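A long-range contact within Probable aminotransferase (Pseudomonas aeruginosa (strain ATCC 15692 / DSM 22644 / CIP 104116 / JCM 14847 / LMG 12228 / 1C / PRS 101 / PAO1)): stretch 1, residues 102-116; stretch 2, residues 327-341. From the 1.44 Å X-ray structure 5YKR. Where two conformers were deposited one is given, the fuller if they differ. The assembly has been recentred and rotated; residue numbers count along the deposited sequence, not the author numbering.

Stretch 1, residues 102-116: RQARRGSTLMLPTED
Stretch 2 (327-341) GTLAGNALQLAAMRA

The strongest tie between these stretches is a salt bridge: Arg 340 NH1 donates to Asp 116 OD1 at 2.8 Å, with the acceptor near the guanidinium plane, at its edge. Both CA-to-CB bonds point toward the opposing stretch. Arg 340 reaches the carboxylate fully extended, with chi1 to chi3 all t, while Asp 116 is m at chi1 with chi2 at -28°. The second carboxylate oxygen lies against the helix, Asp 116 OD2 being 3.4 Å from Ala 337 CB.

The second direct bond is made at the beginning of the same helix. Leu 334 N donates to Ser 108 O at 3.1 Å, so a carbonyl from the loop meets an amide of the helix's first turn, where no preceding helical carbonyl is available. The same oxygen, Ser 108 O, lies 3.2 Å from Ala 333 N. This helix runs 333-341 and onward, with regular i to i+4 bonds such as Ala 337 N to Ala 333 O at 3.0 Å. Asn 332 (phi/psi -80/167, chi1 p) caps it: its OD1 accepts from Gln 335 N at 2.9 Å. Gln 335 reciprocates, its OE1 accepting from Asn 332 N at 3.0 Å. Before the cap, a type I turn from Gly 327 to Ala 330 overlaps a type II turn from Leu 329 to Asn 332, with Gly 331 at phi/psi 70/28.

Residues 102-104 of stretch 1 are helical, and a type I turn spans Ala 104 to Gly 107; farther on, the chain is loop before it becomes helical again at its far end, after the N-cap Thr 114. Its side chain (chi1 p) accepts a weak bond, Asp 116 N to Thr 114 OG1 at 3.3 Å. The nearest CA pairs set the register: Ser 108 CA to Leu 334 CA, 4.7 Å; Thr 109 CA to Asn 332 CA, 5.2 Å; Asp 116 CA to Leu 336 CA, 5.9 Å. Gly 107 has phi/psi 110/114, at which a CB would jam against the preceding carbonyl.

Water completes the polar pattern. Water 4 joins Thr 114 OG1 (2.7 Å), Asp 116 OD2 (2.7 Å) and Ala 333 O (2.8 Å). Water 2 links Leu 110 N and Leu 112 O, both at 2.9 Å, to Ala 333 N at 3.1 Å. Water 1 accepts from Thr 109 OG1 at 2.7 Å and donates to Thr 328 O at 2.9 Å.

Packing centres on Ala 333, whose CB meets Gly 107 O at 3.4 Å, Thr 114 CG2 at 3.7 Å and Leu 110 CD1 at 4.2 Å. Gln 103 (t, p) lays its aliphatic part on the helix, CB 3.7 Å from Ala 337 CB, while NE2 donates to Gly 107 O at 2.8 Å, bracing the turn. Leu 334 (t, p) sets CD1 4.1 Å from Ala 104 CB. Farther out, Met 111 (t, p, p; phi/psi 58/29) starts away from stretch 2 but curls back, bringing CE within 3.2 Å of Thr 328 O. Together the stretches bury 745 Å².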

# COMPACT_ATOMS: atom_id res chain seq x y z
N ARG A 102 -20.11 -5.44 8.15
CA ARG A 102 -21.30 -4.83 7.52
C ARG A 102 -20.96 -4.27 6.14
O ARG A 102 -21.70 -4.48 5.14
CB ARG A 102 -21.88 -3.72 8.39
CG ARG A 102 -23.01 -2.91 7.80
CD ARG A 102 -23.62 -1.97 8.83
NE ARG A 102 -22.67 -1.13 9.50
CZ ARG A 102 -22.30 -1.18 10.80
NH1 ARG A 102 -22.74 -2.09 11.74
NH2 ARG A 102 -21.45 -0.29 11.19
N GLN A 103 -19.84 -3.54 6.05
CA GLN A 103 -19.52 -2.93 4.78
C GLN A 103 -19.08 -3.96 3.76
O GLN A 103 -19.38 -3.83 2.57
CB GLN A 103 -18.51 -1.80 4.93
CG GLN A 103 -18.29 -0.98 3.66
CD GLN A 103 -19.58 -0.28 3.21
OE1 GLN A 103 -20.33 0.24 4.02
NE2 GLN A 103 -19.85 -0.32 1.92
N ALA A 104 -18.35 -4.99 4.15
CA ALA A 104 -17.93 -6.00 3.20
C ALA A 104 -19.15 -6.60 2.49
O ALA A 104 -19.15 -6.89 1.29
CB ALA A 104 -17.11 -7.09 3.89
N ARG A 105 -20.23 -6.77 3.24
CA ARG A 105 -21.47 -7.33 2.71
C ARG A 105 -22.29 -6.37 1.87
O ARG A 105 -23.27 -6.79 1.25
CB ARG A 105 -22.30 -7.88 3.87
CG ARG A 105 -21.59 -9.09 4.49
CD ARG A 105 -22.37 -9.84 5.55
NE ARG A 105 -21.64 -11.05 5.98
CZ ARG A 105 -21.18 -11.30 7.19
NH1 ARG A 105 -21.32 -10.42 8.19
NH2 ARG A 105 -20.55 -12.44 7.41
N ARG A 106 -21.85 -5.12 1.77
CA ARG A 106 -22.54 -4.15 0.88
C ARG A 106 -21.63 -3.38 -0.04
O ARG A 106 -22.02 -2.38 -0.61
CB ARG A 106 -23.41 -3.23 1.69
CG ARG A 106 -22.74 -2.25 2.55
CD ARG A 106 -23.84 -1.40 3.26
NE ARG A 106 -23.26 -0.42 4.22
CZ ARG A 106 -23.90 0.15 5.24
NH1 ARG A 106 -25.15 -0.16 5.53
NH2 ARG A 106 -23.29 1.03 6.04
N GLY A 107 -20.45 -3.95 -0.28
CA GLY A 107 -19.51 -3.44 -1.25
C GLY A 107 -18.28 -2.86 -0.60
O GLY A 107 -18.34 -1.82 0.08
N SER A 108 -17.16 -3.53 -0.85
CA SER A 108 -15.90 -3.09 -0.24
C SER A 108 -15.10 -2.13 -1.09
O SER A 108 -14.40 -1.28 -0.54
CB SER A 108 -15.03 -4.28 0.13
OG SER A 108 -14.95 -5.20 -0.93
N THR A 109 -15.12 -2.32 -2.41
CA THR A 109 -14.30 -1.46 -3.29
C THR A 109 -15.03 -1.19 -4.60
O THR A 109 -15.24 -2.07 -5.40
CB THR A 109 -12.84 -1.96 -3.40
OG1 THR A 109 -12.00 -0.85 -3.80
CG2 THR A 109 -12.67 -3.19 -4.30
N LEU A 110 -15.44 0.09 -4.76
CA LEU A 110 -16.27 0.51 -5.88
C LEU A 110 -15.67 1.56 -6.77
O LEU A 110 -16.28 1.97 -7.74
CB LEU A 110 -17.59 1.02 -5.28
CG LEU A 110 -18.42 -0.08 -4.58
CD1 LEU A 110 -18.74 0.44 -3.21
CD2 LEU A 110 -19.60 -0.42 -5.48
N MET A 111 -14.47 2.02 -6.42
CA MET A 111 -13.86 3.21 -7.03
C MET A 111 -14.76 4.43 -6.85
O MET A 111 -14.68 5.39 -7.62
CB MET A 111 -13.48 2.96 -8.50
CG MET A 111 -12.67 4.00 -9.21
SD MET A 111 -11.27 4.63 -8.27
CE MET A 111 -10.20 3.22 -8.14
N LEU A 112 -15.54 4.42 -5.77
CA LEU A 112 -16.52 5.46 -5.48
C LEU A 112 -16.59 5.69 -3.98
O LEU A 112 -16.32 4.80 -3.20
CB LEU A 112 -17.91 5.07 -5.99
CG LEU A 112 -18.07 5.06 -7.52
CD1 LEU A 112 -19.33 4.30 -7.94
CD2 LEU A 112 -18.07 6.47 -8.05
N PRO A 113 -17.02 6.90 -3.59
CA PRO A 113 -17.26 7.21 -2.20
C PRO A 113 -18.59 6.64 -1.70
O PRO A 113 -19.49 6.28 -2.49
CB PRO A 113 -17.29 8.76 -2.19
CG PRO A 113 -17.86 9.09 -3.52
CD PRO A 113 -17.24 8.07 -4.44
N THR A 114 -18.72 6.58 -0.38
CA THR A 114 -19.95 6.27 0.35
C THR A 114 -20.25 7.35 1.36
O THR A 114 -19.47 8.29 1.54
CB THR A 114 -19.85 4.93 1.06
OG1 THR A 114 -18.85 5.07 2.08
CG2 THR A 114 -19.48 3.80 0.10
N GLU A 115 -21.37 7.25 2.07
CA GLU A 115 -21.68 8.26 3.09
C GLU A 115 -20.63 8.32 4.20
O GLU A 115 -20.46 9.37 4.82
CB GLU A 115 -23.09 8.04 3.68
CG GLU A 115 -24.18 8.40 2.69
CD GLU A 115 -25.57 8.08 3.19
OE1 GLU A 115 -25.75 7.30 4.13
OE2 GLU A 115 -26.50 8.65 2.62
N ASP A 116 -19.88 7.24 4.40
CA ASP A 116 -18.85 7.28 5.44
C ASP A 116 -17.77 8.28 5.08
O ASP A 116 -17.13 8.84 5.97
CB ASP A 116 -18.23 5.92 5.65
CG ASP A 116 -19.19 4.89 6.26
OD1 ASP A 116 -20.10 5.32 6.99
OD2 ASP A 116 -18.96 3.66 6.08
N GLY A 327 -3.93 5.02 -5.72
CA GLY A 327 -3.84 3.57 -5.79
C GLY A 327 -5.27 3.02 -5.93
O GLY A 327 -6.26 3.64 -5.44
N THR A 328 -5.40 1.87 -6.56
CA THR A 328 -6.73 1.38 -6.95
C THR A 328 -7.66 1.11 -5.78
O THR A 328 -8.87 1.36 -5.89
CB THR A 328 -6.59 0.16 -7.86
OG1 THR A 328 -5.68 0.47 -8.96
CG2 THR A 328 -7.94 -0.30 -8.39
N LEU A 329 -7.13 0.63 -4.66
CA LEU A 329 -7.92 0.32 -3.50
C LEU A 329 -7.80 1.40 -2.43
O LEU A 329 -8.36 1.27 -1.33
CB LEU A 329 -7.63 -1.06 -2.94
CG LEU A 329 -8.29 -2.20 -3.72
CD1 LEU A 329 -7.64 -2.46 -5.05
CD2 LEU A 329 -8.34 -3.50 -2.94
N ALA A 330 -7.10 2.50 -2.74
CA ALA A 330 -7.03 3.59 -1.77
C ALA A 330 -8.37 4.33 -1.64
O ALA A 330 -9.01 4.65 -2.62
CB ALA A 330 -5.96 4.56 -2.21
N GLY A 331 -8.72 4.66 -0.39
CA GLY A 331 -9.93 5.37 -0.14
C GLY A 331 -11.19 4.58 -0.37
O GLY A 331 -12.23 5.17 -0.74
N ASN A 332 -11.12 3.26 -0.23
CA ASN A 332 -12.26 2.42 -0.54
C ASN A 332 -13.32 2.37 0.57
O ASN A 332 -13.09 2.78 1.70
CB ASN A 332 -11.85 1.05 -1.08
CG ASN A 332 -11.40 0.05 -0.09
OD1 ASN A 332 -11.61 0.13 1.11
ND2 ASN A 332 -10.77 -1.00 -0.66
N ALA A 333 -14.49 1.84 0.21
CA ALA A 333 -15.61 1.85 1.14
C ALA A 333 -15.29 1.09 2.44
O ALA A 333 -15.68 1.51 3.53
CB ALA A 333 -16.82 1.22 0.45
N LEU A 334 -14.57 -0.01 2.31
CA LEU A 334 -14.24 -0.81 3.50
C LEU A 334 -13.31 -0.05 4.44
O LEU A 334 -13.53 -0.01 5.66
CB LEU A 334 -13.61 -2.14 3.04
CG LEU A 334 -13.53 -3.19 4.11
CD1 LEU A 334 -14.93 -3.64 4.48
CD2 LEU A 334 -12.72 -4.37 3.67
N GLN A 335 -12.28 0.61 3.89
CA GLN A 335 -11.40 1.44 4.71
C GLN A 335 -12.16 2.53 5.42
O GLN A 335 -11.98 2.77 6.62
CB GLN A 335 -10.34 2.13 3.86
CG GLN A 335 -9.23 1.23 3.29
CD GLN A 335 -8.28 2.11 2.44
OE1 GLN A 335 -8.76 2.96 1.66
NE2 GLN A 335 -6.98 1.99 2.64
N LEU A 336 -13.04 3.22 4.68
CA LEU A 336 -13.75 4.34 5.26
C LEU A 336 -14.72 3.90 6.39
O LEU A 336 -14.88 4.60 7.40
CB LEU A 336 -14.49 5.14 4.18
CG LEU A 336 -13.68 6.28 3.54
CD1 LEU A 336 -13.43 7.40 4.55
CD2 LEU A 336 -12.35 5.85 2.94
N ALA A 337 -15.37 2.75 6.21
CA ALA A 337 -16.23 2.22 7.27
C ALA A 337 -15.43 1.94 8.56
O ALA A 337 -15.86 2.25 9.67
CB ALA A 337 -16.93 0.98 6.81
N ALA A 338 -14.25 1.31 8.38
CA ALA A 338 -13.40 1.00 9.52
C ALA A 338 -12.87 2.24 10.19
O ALA A 338 -12.77 2.30 11.43
CB ALA A 338 -12.27 0.06 9.11
N MET A 339 -12.46 3.23 9.41
CA MET A 339 -12.00 4.51 9.96
C MET A 339 -13.10 5.21 10.75
O MET A 339 -12.85 5.81 11.81
CB MET A 339 -11.51 5.48 8.86
CG MET A 339 -10.25 5.03 8.21
SD MET A 339 -9.81 6.31 6.97
CE MET A 339 -8.39 5.40 6.34
N ARG A 340 -14.32 5.20 10.21
CA ARG A 340 -15.41 5.87 10.88
C ARG A 340 -15.61 5.25 12.25
O ARG A 340 -15.70 5.96 13.27
CB ARG A 340 -16.67 5.84 10.06
CG ARG A 340 -17.88 6.41 10.77
CD ARG A 340 -19.02 6.55 9.84
NE ARG A 340 -20.15 7.22 10.47
CZ ARG A 340 -21.23 7.63 9.81
NH1 ARG A 340 -21.35 7.38 8.49
NH2 ARG A 340 -22.13 8.33 10.47
N ALA A 341 -15.66 3.90 12.30
CA ALA A 341 -15.81 3.26 13.59
C ALA A 341 -14.67 3.57 14.52
O ALA A 341 -14.85 3.77 15.73
CB ALA A 341 -15.94 1.76 13.40
O HOH W 1 -10.90 -0.62 -6.20
O HOH W 2 -15.04 2.22 -2.78
O HOH W 3 -14.95 5.04 -0.60
O HOH W 4 -18.10 2.95 3.58